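Local atomic coordinates of DNA endonuclease I-CvuI (Chlorella vulgaris, PDB entry 5A77), a protein that cleaves DNA as a LAGLIDADG-family homing endonuclease and is probably involved in intron homing. Residues 128-132 with 143-147. Residue numbers count along the deposited sequence, not the author numbering.
Sequences ALLAD and RTILA. With nucleotides of chain F.
Residues 128-132 form a little over one turn of helix 121-135. Residues 143-146 are irregular loop; the backbone turns at Thr144 (phi/psi -91/-31), while Arg143, Ile145 and Leu146 are extended. Ala147 begins helix 147-156 and Leu146 is its N-cap. CA atoms of Ala128 and Ala147 lie 5.1 Å apart, those of Asp132 and Leu146 6.5 Å. Asp132 is in the m rotamer (chi1 -53°), so its OD2 accepts a hydrogen bond from Ala147 N at 3.1 Å. Asp132 CG also lies 3.7 Å from Leu146 CD2. Ala147 CB packs on Ala128 CB (4.1 Å) and on Leu129 CD2 (3.8 Å); Leu129 is mt. Arg143 has chi1 p, chi2 t, chi3 p. Arg143 NH2 hydrogen-bonds to OP2 of DC3 of chain F (3.1 Å), and Arg143 NE weakly to its OP1 (3.4 Å). Arg143 NH1 hydrogen-bonds to Ala27 O on strand 23-31 and lies 3.2 Å from Ala131 O. Thr144 N hydrogen-bonds to OP1 of DG4 of chain F (3.2 Å), Ile145 N weakly to the same atom (3.4 Å). This is a DNA-backbone-contacting loop of a LAGLIDADG endonuclease, held to helix 121-135 by Asp132.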
loop_
_atom_site.group_PDB
_atom_site.type_symbol
_atom_site.label_atom_id
_atom_site.label_comp_id
_atom_site.label_asym_id
_atom_site.label_seq_id
_atom_site.Cartn_x
_atom_site.Cartn_y
_atom_site.Cartn_z
ATOM N N ALA B 128 17.072 7.141 21.927
ATOM C CA ALA B 128 17.882 6.690 20.796
ATOM C C ALA B 128 17.863 5.162 20.662
ATOM O O ALA B 128 17.777 4.623 19.554
ATOM C CB ALA B 128 19.310 7.186 20.933
ATOM N N LEU B 129 17.935 4.464 21.789
ATOM C CA LEU B 129 17.918 3.003 21.756
ATOM C C LEU B 129 16.582 2.438 21.222
ATOM O O LEU B 129 16.557 1.386 20.593
ATOM C CB LEU B 129 18.226 2.445 23.144
ATOM C CG LEU B 129 19.731 2.355 23.409
ATOM C CD1 LEU B 129 20.062 2.302 24.910
ATOM C CD2 LEU B 129 20.300 1.139 22.694
ATOM N N LEU B 130 15.491 3.154 21.466
ATOM C CA LEU B 130 14.189 2.810 20.924
ATOM C C LEU B 130 14.133 3.156 19.431
ATOM O O LEU B 130 13.375 2.548 18.670
ATOM C CB LEU B 130 13.081 3.546 21.683
ATOM C CG LEU B 130 12.685 3.054 23.070
ATOM C CD1 LEU B 130 11.600 3.930 23.682
ATOM C CD2 LEU B 130 12.214 1.617 22.978
ATOM N N ALA B 131 14.935 4.134 19.012
ATOM C CA ALA B 131 15.013 4.470 17.598
ATOM C C ALA B 131 15.570 3.300 16.784
ATOM O O ALA B 131 15.103 3.034 15.678
ATOM C CB ALA B 131 15.856 5.706 17.379
ATOM N N ASP B 132 16.572 2.611 17.323
ATOM C CA ASP B 132 17.165 1.474 16.618
ATOM C C ASP B 132 16.235 0.290 16.557
ATOM O O ASP B 132 16.309 -0.497 15.614
ATOM C CB ASP B 132 18.476 1.021 17.259
ATOM C CG ASP B 132 19.467 2.146 17.426
ATOM O OD1 ASP B 132 19.314 3.193 16.744
ATOM O OD2 ASP B 132 20.413 1.959 18.231
ATOM N N ARG B 143 20.642 3.179 7.171
ATOM C CA ARG B 143 21.002 4.017 8.323
ATOM C C ARG B 143 22.359 3.698 8.953
ATOM O O ARG B 143 22.639 2.585 9.341
ATOM C CB ARG B 143 19.834 4.273 9.318
ATOM C CG ARG B 143 19.597 3.308 10.460
ATOM C CD ARG B 143 18.714 3.898 11.571
ATOM N NE ARG B 143 17.281 3.709 11.368
ATOM C CZ ARG B 143 16.297 4.101 12.173
ATOM N NH1 ARG B 143 16.512 4.714 13.294
ATOM N NH2 ARG B 143 15.065 3.871 11.847
ATOM N N THR B 144 23.209 4.714 8.969
ATOM C CA THR B 144 24.547 4.679 9.522
ATOM C C THR B 144 24.522 5.089 10.987
ATOM O O THR B 144 25.321 4.597 11.785
ATOM C CB THR B 144 25.486 5.608 8.742
ATOM O OG1 THR B 144 25.065 6.969 8.919
ATOM C CG2 THR B 144 25.454 5.264 7.254
ATOM N N ILE B 145 23.573 5.959 11.338
ATOM C CA ILE B 145 23.568 6.637 12.641
ATOM C C ILE B 145 22.772 5.903 13.754
ATOM O O ILE B 145 21.542 5.893 13.789
ATOM C CB ILE B 145 23.043 8.086 12.451
ATOM C CG1 ILE B 145 23.293 8.948 13.672
ATOM C CG2 ILE B 145 21.576 8.134 12.018
ATOM C CD1 ILE B 145 23.295 10.399 13.284
ATOM N N LEU B 146 23.487 5.263 14.670
ATOM C CA LEU B 146 22.830 4.430 15.675
ATOM C C LEU B 146 23.007 4.978 17.090
ATOM O O LEU B 146 23.728 5.962 17.303
ATOM C CB LEU B 146 23.364 3.003 15.605
ATOM C CG LEU B 146 22.947 2.204 14.371
ATOM C CD1 LEU B 146 24.170 1.506 13.786
ATOM C CD2 LEU B 146 21.837 1.213 14.718
ATOM N N ALA B 147 22.337 4.343 18.050
ATOM C CA ALA B 147 22.429 4.756 19.446
ATOM C C ALA B 147 23.873 4.803 19.926
ATOM O O ALA B 147 24.256 5.747 20.618
ATOM C CB ALA B 147 21.615 3.839 20.335
ATOM P P DC F 3 15.436 3.810 7.977
ATOM O OP1 DC F 3 16.815 3.288 8.064
ATOM O OP2 DC F 3 14.389 3.264 8.858
ATOM O "O5'" DC F 3 15.378 5.410 8.151
ATOM C "C5'" DC F 3 16.565 6.176 8.275
ATOM C "C4'" DC F 3 17.352 6.207 6.978
ATOM O "O4'" DC F 3 16.442 6.305 5.856
ATOM C "C3'" DC F 3 18.288 7.396 6.850
ATOM O "O3'" DC F 3 19.571 7.069 7.411
ATOM C "C2'" DC F 3 18.365 7.617 5.344
ATOM C "C1'" DC F 3 16.984 7.154 4.859
ATOM N N1 DC F 3 15.990 8.269 4.570
ATOM C C2 DC F 3 16.238 9.175 3.531
ATOM O O2 DC F 3 17.283 9.074 2.879
ATOM N N3 DC F 3 15.325 10.153 3.276
ATOM C C4 DC F 3 14.213 10.230 4.002
ATOM N N4 DC F 3 13.345 11.192 3.707
ATOM C C5 DC F 3 13.934 9.308 5.056
ATOM C C6 DC F 3 14.838 8.352 5.299
ATOM P P DG F 4 20.242 8.027 8.523
ATOM O OP1 DG F 4 21.416 7.349 9.110
ATOM O OP2 DG F 4 19.168 8.566 9.388
ATOM O "O5'" DG F 4 20.863 9.203 7.663
ATOM C "C5'" DG F 4 21.794 8.902 6.637
ATOM C "C4'" DG F 4 21.986 10.117 5.776
ATOM O "O4'" DG F 4 20.707 10.439 5.145
ATOM C "C3'" DG F 4 22.414 11.363 6.566
ATOM O "O3'" DG F 4 23.411 12.105 5.860
ATOM C "C2'" DG F 4 21.125 12.158 6.706
ATOM C "C1'" DG F 4 20.354 11.779 5.446
ATOM N N9 DG F 4 18.916 11.892 5.662
ATOM C C8 DG F 4 18.186 11.320 6.676
ATOM N N7 DG F 4 16.928 11.648 6.657
ATOM C C5 DG F 4 16.818 12.505 5.568
ATOM C C6 DG F 4 15.698 13.189 5.065
ATOM O O6 DG F 4 14.536 13.160 5.485
ATOM N N1 DG F 4 16.018 13.968 3.955
ATOM C C2 DG F 4 17.275 14.072 3.410
ATOM N N2 DG F 4 17.399 14.874 2.344
ATOM N N3 DG F 4 18.336 13.431 3.876
ATOM C C4 DG F 4 18.034 12.677 4.956
#